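PDB 6BDJ: Tetur07g02040 from Tetranychus urticae, which probably catalyses the iron(III)-dependent intradiol cleavage of aromatic diol rings, incorporating both atoms of molecular oxygen into the product. Local coordinates for residues I56-R60 with R116-G121; C34-P38 with N223-N227. All blocks are in the same frame, centred on the assembly; numbering follows the deposited sequence.

Contact 1 (I56-R60 with R116-G121)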
ATOM      1  N   ILE A  56      -4.259  -4.259 -10.933  1.00 46.76           N
ATOM      2  CA  ILE A  56      -3.725  -2.901 -11.069  1.00 45.27           C
ATOM      3  C   ILE A  56      -2.396  -2.871 -11.809  1.00 46.79           C
ATOM      4  O   ILE A  56      -1.747  -1.828 -11.875  1.00 48.17           O
ATOM      5  CB  ILE A  56      -3.563  -2.209  -9.680  1.00 45.65           C
ATOM      6  CG1 ILE A  56      -2.581  -2.957  -8.760  1.00 46.75           C
ATOM      7  CG2 ILE A  56      -4.901  -2.176  -8.988  1.00 46.80           C
ATOM      8  CD1 ILE A  56      -2.302  -2.291  -7.411  1.00 45.52           C
ATOM      9  N   VAL A  57      -2.004  -4.008 -12.385  1.00 48.00           N
ATOM     10  CA  VAL A  57      -0.661  -4.179 -12.963  1.00 48.92           C
ATOM     11  C   VAL A  57      -0.446  -3.370 -14.229  1.00 46.84           C
ATOM     12  O   VAL A  57       0.608  -2.775 -14.390  1.00 48.92           O
ATOM     13  CB  VAL A  57      -0.364  -5.668 -13.224  1.00 52.71           C
ATOM     14  CG1 VAL A  57       0.996  -5.873 -13.904  1.00 53.90           C
ATOM     15  CG2 VAL A  57      -0.371  -6.438 -11.903  1.00 52.19           C
ATOM     16  N   GLU A  58      -1.424  -3.385 -15.134  1.00 46.30           N
ATOM     17  CA  GLU A  58      -1.320  -2.748 -16.441  1.00 44.57           C
ATOM     18  C   GLU A  58      -0.117  -3.357 -17.159  1.00 45.86           C
ATOM     19  O   GLU A  58      -0.047  -4.564 -17.256  1.00 46.49           O
ATOM     20  CB  GLU A  58      -1.306  -1.210 -16.340  1.00 42.92           C
ATOM     21  CG  GLU A  58      -2.566  -0.657 -15.698  1.00 41.84           C
ATOM     22  CD  GLU A  58      -2.753   0.847 -15.846  1.00 41.88           C
ATOM     23  OE1 GLU A  58      -1.956   1.555 -16.473  1.00 45.41           O
ATOM     24  OE2 GLU A  58      -3.689   1.353 -15.234  1.00 41.03           O
ATOM     25  N   ASP A  59       0.837  -2.535 -17.589  1.00 46.05           N
ATOM     26  CA  ASP A  59       2.017  -2.955 -18.337  1.00 49.02           C
ATOM     27  C   ASP A  59       3.257  -3.169 -17.470  1.00 52.06           C
ATOM     28  O   ASP A  59       4.325  -3.432 -18.004  1.00 53.89           O
ATOM     29  CB  ASP A  59       2.365  -1.899 -19.411  1.00 48.28           C
ATOM     30  CG  ASP A  59       2.590  -0.516 -18.823  1.00 48.15           C
ATOM     31  OD1 ASP A  59       2.225  -0.307 -17.647  1.00 47.24           O
ATOM     32  OD2 ASP A  59       3.083   0.395 -19.524  1.00 47.65           O
ATOM     33  N   ARG A  60       3.134  -3.078 -16.148  1.00 51.78           N
ATOM     34  CA  ARG A  60       4.298  -3.151 -15.301  1.00 52.51           C
ATOM     35  C   ARG A  60       4.807  -4.577 -15.193  1.00 57.31           C
ATOM     36  O   ARG A  60       4.044  -5.533 -15.257  1.00 59.06           O
ATOM     37  CB  ARG A  60       3.981  -2.622 -13.915  1.00 50.37           C
ATOM     38  CG  ARG A  60       3.589  -1.157 -13.904  1.00 48.36           C
ATOM     39  CD  ARG A  60       4.701  -0.266 -14.399  1.00 49.27           C
ATOM     40  NE  ARG A  60       4.495   0.228 -15.766  1.00 49.70           N
ATOM     41  CZ  ARG A  60       5.306   1.078 -16.416  1.00 49.59           C
ATOM     42  NH1 ARG A  60       6.428   1.504 -15.865  1.00 51.07           N
ATOM     43  NH2 ARG A  60       5.016   1.467 -17.658  1.00 50.68           N
ATOM     44  N   ARG A 116      -0.952   8.241 -16.643  1.00 37.43           N
ATOM     45  CA  ARG A 116      -0.847   6.836 -16.255  1.00 37.36           C
ATOM     46  C   ARG A 116      -1.276   6.624 -14.799  1.00 37.32           C
ATOM     47  O   ARG A 116      -1.049   7.455 -13.947  1.00 39.20           O
ATOM     48  CB  ARG A 116       0.574   6.302 -16.436  1.00 36.62           C
ATOM     49  CG  ARG A 116       1.102   6.289 -17.891  1.00 39.06           C
ATOM     50  CD  ARG A 116       0.230   5.441 -18.802  1.00 36.96           C
ATOM     51  NE  ARG A 116      -0.021   4.070 -18.321  1.00 37.15           N
ATOM     52  CZ  ARG A 116       0.759   3.010 -18.490  1.00 38.87           C
ATOM     53  NH1 ARG A 116       0.355   1.815 -18.026  1.00 39.70           N
ATOM     54  NH2 ARG A 116       1.948   3.126 -19.070  1.00 42.59           N
ATOM     55  N   ARG A 117      -1.875   5.480 -14.551  1.00 36.40           N
ATOM     56  CA  ARG A 117      -2.410   5.086 -13.298  1.00 35.87           C
ATOM     57  C   ARG A 117      -2.108   3.644 -12.970  1.00 37.70           C
ATOM     58  O   ARG A 117      -2.784   3.038 -12.136  1.00 41.58           O
ATOM     59  CB  ARG A 117      -3.911   5.326 -13.282  1.00 36.02           C
ATOM     60  CG  ARG A 117      -4.311   6.795 -13.498  1.00 35.83           C
ATOM     61  CD  ARG A 117      -3.847   7.665 -12.334  1.00 35.70           C
ATOM     62  NE  ARG A 117      -4.313   9.034 -12.550  1.00 36.46           N
ATOM     63  CZ  ARG A 117      -3.606  10.000 -13.118  1.00 37.93           C
ATOM     64  NH1 ARG A 117      -2.366   9.778 -13.573  1.00 39.83           N
ATOM     65  NH2 ARG A 117      -4.151  11.195 -13.270  1.00 38.59           N
ATOM     66  N   PHE A 118      -1.057   3.092 -13.560  1.00 38.19           N
ATOM     67  CA  PHE A 118      -0.652   1.762 -13.201  1.00 39.39           C
ATOM     68  C   PHE A 118      -0.343   1.708 -11.705  1.00 40.49           C
ATOM     69  O   PHE A 118       0.070   2.709 -11.087  1.00 37.65           O
ATOM     70  CB  PHE A 118       0.574   1.272 -14.010  1.00 41.18           C
ATOM     71  CG  PHE A 118       1.822   2.137 -13.881  1.00 41.89           C
ATOM     72  CD1 PHE A 118       2.585   2.149 -12.719  1.00 42.43           C
ATOM     73  CD2 PHE A 118       2.259   2.902 -14.947  1.00 42.25           C
ATOM     74  CE1 PHE A 118       3.722   2.939 -12.614  1.00 43.92           C
ATOM     75  CE2 PHE A 118       3.399   3.693 -14.860  1.00 43.09           C
ATOM     76  CZ  PHE A 118       4.132   3.705 -13.692  1.00 43.95           C
ATOM     77  N   LEU A 119      -0.548   0.509 -11.175  1.00 41.08           N
ATOM     78  CA  LEU A 119      -0.291   0.192  -9.800  1.00 42.28           C
ATOM     79  C   LEU A 119      -1.047   1.084  -8.809  1.00 41.42           C
ATOM     80  O   LEU A 119      -0.558   1.391  -7.704  1.00 43.00           O
ATOM     81  CB  LEU A 119       1.220   0.169  -9.549  1.00 44.09           C
ATOM     82  CG  LEU A 119       1.970  -0.935 -10.329  1.00 46.50           C
ATOM     83  CD1 LEU A 119       3.477  -0.822 -10.170  1.00 47.41           C
ATOM     84  CD2 LEU A 119       1.541  -2.348  -9.971  1.00 47.83           C
ATOM     85  N   ARG A 120      -2.265   1.453  -9.206  1.00 37.93           N
ATOM     86  CA  ARG A 120      -3.191   2.134  -8.363  1.00 36.89           C
ATOM     87  C   ARG A 120      -4.499   1.449  -8.490  1.00 38.23           C
ATOM     88  O   ARG A 120      -4.915   1.086  -9.609  1.00 37.66           O
ATOM     89  CB  ARG A 120      -3.329   3.579  -8.812  1.00 36.67           C
ATOM     90  CG  ARG A 120      -2.034   4.371  -8.681  1.00 36.87           C
ATOM     91  CD  ARG A 120      -2.242   5.789  -9.182  1.00 36.80           C
ATOM     92  NE  ARG A 120      -0.963   6.466  -8.999  1.00 37.10           N
ATOM     93  CZ  ARG A 120      -0.600   7.137  -7.909  1.00 39.45           C
ATOM     94  NH1 ARG A 120      -1.405   7.265  -6.860  1.00 38.63           N
ATOM     95  NH2 ARG A 120       0.606   7.685  -7.861  1.00 40.19           N
ATOM     96  N   GLY A 121      -5.190   1.247  -7.377  1.00 37.80           N
ATOM     97  CA  GLY A 121      -6.584   0.810  -7.500  1.00 39.70           C
ATOM     98  C   GLY A 121      -7.366   0.978  -6.232  1.00 40.46           C
ATOM     99  O   GLY A 121      -6.774   1.206  -5.172  1.00 38.83           O
TER
HETATM  100  O   HOH W   1      -2.610   3.983 -16.926  1.00 41.31           O
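I56, L119 and R60 lose the most surface, and each meets the other segment differently. I56 is held by its backbone: L119 N donates to I56 O at 2.7 Å (N-H...O 147°). Its side chain points toward 116-121, with CG2 3.3 Å from R120 O and 3.7 Å from G121 CA. A CB modelled on G121 would fall 2.5 Å from I56 CG2, so this close packing depends on the missing side chain. L119 directs its CA-CB bond away, yet its end returns: L119 CD2 lies 4.3 Å from I56 CG1, and L119 CD1 3.8 Å from R60 CG. Beyond that aliphatic part, the R60 guanidinium lies flat on F118, planes at 4° and centres 4.0 Å apart, a stacked cation-pi pair; R60 CD adds a CH-pi contact 3.7 Å from the ring centroid.

The type II' turn V57-R60, closed by R60 N to V57 O at 3.1 Å, brings acids to two arginines. D59 OD2 accepts from R60 NH2 at 2.9 Å and from R116 NH2 at 3.0 Å, while R116 NH1 reaches E58 OE1 at 2.8 Å and D59 OD1 at 2.9 Å. D59 thus bridges the like charges R60 NH2 and R116 NH2, 3.8 Å apart; E58 adds a second negative charge at R116. D91 also salt-bridges R60. Segment 116-121 leads to R120, its NH2 hydrogen-bonded to S97 O, its side chain about 8 Å from the Fe(III) ion. A four-residue salt-bridge network, R60 also stacking on F118, joins the loops leading into strands 64-73 and 120-124 of the intradiol dioxygenase fold.

Contact 2 (C34-P38 with N223-N227)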
ATOM      1  N   CYS A  34      -7.341  -7.678  16.881  1.00110.51           N
ATOM      2  CA  CYS A  34      -8.196  -6.506  17.276  1.00108.13           C
ATOM      3  C   CYS A  34      -7.469  -5.546  18.245  1.00103.97           C
ATOM      4  O   CYS A  34      -7.808  -5.366  19.430  1.00107.93           O
ATOM      5  CB  CYS A  34      -9.567  -6.971  17.799  1.00111.97           C
ATOM      6  SG  CYS A  34     -10.820  -5.671  17.756  1.00111.32           S
ATOM      7  N   SER A  35      -6.427  -4.944  17.696  1.00 95.42           N
ATOM      8  CA  SER A  35      -5.846  -3.736  18.240  1.00 88.89           C
ATOM      9  C   SER A  35      -5.698  -2.754  17.080  1.00 80.91           C
ATOM     10  O   SER A  35      -5.460  -3.159  15.926  1.00 75.97           O
ATOM     11  CB  SER A  35      -4.502  -4.008  18.914  1.00 90.31           C
ATOM     12  OG  SER A  35      -3.583  -4.611  18.023  1.00 88.90           O
ATOM     13  N   LEU A  36      -5.882  -1.478  17.395  1.00 75.87           N
ATOM     14  CA  LEU A  36      -5.905  -0.433  16.409  1.00 73.73           C
ATOM     15  C   LEU A  36      -4.633  -0.456  15.570  1.00 69.03           C
ATOM     16  O   LEU A  36      -3.529  -0.301  16.093  1.00 66.99           O
ATOM     17  CB  LEU A  36      -6.080   0.910  17.095  1.00 75.96           C
ATOM     18  CG  LEU A  36      -6.108   2.159  16.210  1.00 76.38           C
ATOM     19  CD1 LEU A  36      -7.314   2.140  15.268  1.00 75.97           C
ATOM     20  CD2 LEU A  36      -6.079   3.387  17.118  1.00 76.79           C
ATOM     21  N   SER A  37      -4.794  -0.682  14.269  1.00 67.43           N
ATOM     22  CA  SER A  37      -3.656  -0.652  13.361  1.00 64.71           C
ATOM     23  C   SER A  37      -3.012   0.728  13.367  1.00 61.69           C
ATOM     24  O   SER A  37      -3.678   1.733  13.596  1.00 63.67           O
ATOM     25  CB  SER A  37      -4.058  -1.065  11.965  1.00 64.32           C
ATOM     26  OG  SER A  37      -4.300  -2.460  11.948  1.00 68.69           O
ATOM     27  N   PRO A  38      -1.697   0.777  13.174  1.00 60.06           N
ATOM     28  CA  PRO A  38      -1.063   2.071  13.133  1.00 58.81           C
ATOM     29  C   PRO A  38      -1.342   2.777  11.802  1.00 55.53           C
ATOM     30  O   PRO A  38      -1.585   2.126  10.790  1.00 49.40           O
ATOM     31  CB  PRO A  38       0.412   1.712  13.206  1.00 60.79           C
ATOM     32  CG  PRO A  38       0.486   0.424  12.439  1.00 60.92           C
ATOM     33  CD  PRO A  38      -0.745  -0.317  12.885  1.00 60.79           C
ATOM     34  N   ASN A 223      -4.253  -8.222   8.097  1.00 74.17           N
ATOM     35  CA  ASN A 223      -5.481  -7.997   8.827  1.00 76.36           C
ATOM     36  C   ASN A 223      -5.355  -6.630   9.470  1.00 73.61           C
ATOM     37  O   ASN A 223      -4.372  -6.384  10.147  1.00 76.55           O
ATOM     38  CB  ASN A 223      -5.649  -9.096   9.880  1.00 81.52           C
ATOM     39  CG  ASN A 223      -5.770 -10.466   9.256  1.00 84.24           C
ATOM     40  OD1 ASN A 223      -6.397 -10.607   8.225  1.00 83.33           O
ATOM     41  ND2 ASN A 223      -5.178 -11.475   9.881  1.00 88.68           N
ATOM     42  N   LEU A 224      -6.314  -5.739   9.225  1.00 70.78           N
ATOM     43  CA  LEU A 224      -6.323  -4.387   9.821  1.00 69.74           C
ATOM     44  C   LEU A 224      -7.549  -4.145  10.702  1.00 68.61           C
ATOM     45  O   LEU A 224      -8.661  -4.608  10.406  1.00 70.49           O
ATOM     46  CB  LEU A 224      -6.261  -3.303   8.720  1.00 67.26           C
ATOM     47  CG  LEU A 224      -5.015  -3.323   7.821  1.00 66.55           C
ATOM     48  CD1 LEU A 224      -5.182  -2.501   6.550  1.00 65.55           C
ATOM     49  CD2 LEU A 224      -3.771  -2.893   8.585  1.00 66.63           C
ATOM     50  N   ALA A 225      -7.310  -3.424  11.796  1.00 70.28           N
ATOM     51  CA  ALA A 225      -8.357  -2.893  12.658  1.00 68.90           C
ATOM     52  C   ALA A 225      -8.289  -1.380  12.564  1.00 66.04           C
ATOM     53  O   ALA A 225      -7.270  -0.781  12.901  1.00 67.45           O
ATOM     54  CB  ALA A 225      -8.143  -3.339  14.089  1.00 71.95           C
ATOM     55  N   ILE A 226      -9.361  -0.763  12.099  1.00 65.78           N
ATOM     56  CA  ILE A 226      -9.407   0.691  11.954  1.00 65.38           C
ATOM     57  C   ILE A 226     -10.597   1.284  12.716  1.00 67.93           C
ATOM     58  O   ILE A 226     -11.359   0.567  13.338  1.00 70.59           O
ATOM     59  CB  ILE A 226      -9.446   1.095  10.458  1.00 65.22           C
ATOM     60  CG1 ILE A 226     -10.678   0.522   9.752  1.00 67.27           C
ATOM     61  CG2 ILE A 226      -8.184   0.637   9.736  1.00 61.50           C
ATOM     62  CD1 ILE A 226     -11.131   1.451   8.656  1.00 67.42           C
ATOM     63  N   ASN A 227     -10.712   2.600  12.674  1.00 67.78           N
ATOM     64  CA  ASN A 227     -11.763   3.331  13.330  1.00 70.14           C
ATOM     65  C   ASN A 227     -12.536   4.130  12.300  1.00 72.24           C
ATOM     66  O   ASN A 227     -12.050   5.157  11.843  1.00 70.97           O
ATOM     67  CB  ASN A 227     -11.133   4.267  14.370  1.00 70.59           C
ATOM     68  CG  ASN A 227     -12.174   4.921  15.261  1.00 73.11           C
ATOM     69  OD1 ASN A 227     -13.381   4.723  15.090  1.00 76.01           O
ATOM     70  ND2 ASN A 227     -11.718   5.718  16.194  1.00 72.08           N
TER
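A225 presents its methyl group to the backbone of 34-38: CB lies 3.3 Å from S35 O and 4.5 Å from C34 CA, and A225 has the largest area covered by the contact. S37, next in covered area, engages the backbone of the same residue twice. S37 N donates to A225 O at 2.8 Å (N-H...O 162°), and A225 N donates to S37 OG at 3.2 Å (161°). One serine thus satisfies both polar backbone groups of a single strand residue, one through its main chain and the other through its hydroxyl. L224 and I226 make their backbone hydrogen bonds to strand 64-73 and the residue just after it, F74. The directions of 34-37 and 223-227 are 80° apart, so the loop crosses strand 218-226 instead of pairing along it.

The remaining contacts are van der Waals: L36 CD1 lies 3.8 Å from A225 O and 4.2 Å from I226 CA, and L224 CD2 is 3.4 Å from S37 OG. C34 is also tied to C77 by a disulfide. With 250 Å² buried, the attachment rests on two directional hydrogen bonds centred on A225, and no ionised side chain takes part.

Overall arrangement
From the first modelled residues, 34-38 is tethered both to C77 and, through contact 2, to the end of strand 218-226, closing a loop with 184 residues between its segments. Contact 1 lies wholly within that loop: 56-60, just before strand 64-73, meets 116-121, with 55 residues between that include strands 64-73 and 84-88, C77 and the iron ligand Y96. H147 and H149 follow later, inside the outer loop alone. The contacts nest without crossing. Both reach the same mixed sheet, contact 1 at 120-124, one of its two outermost strands, while also touching the other, 130-136, and contact 2 at the inner strand 218-226; their centres stand 27 Å apart on opposite sides of the chain's centre.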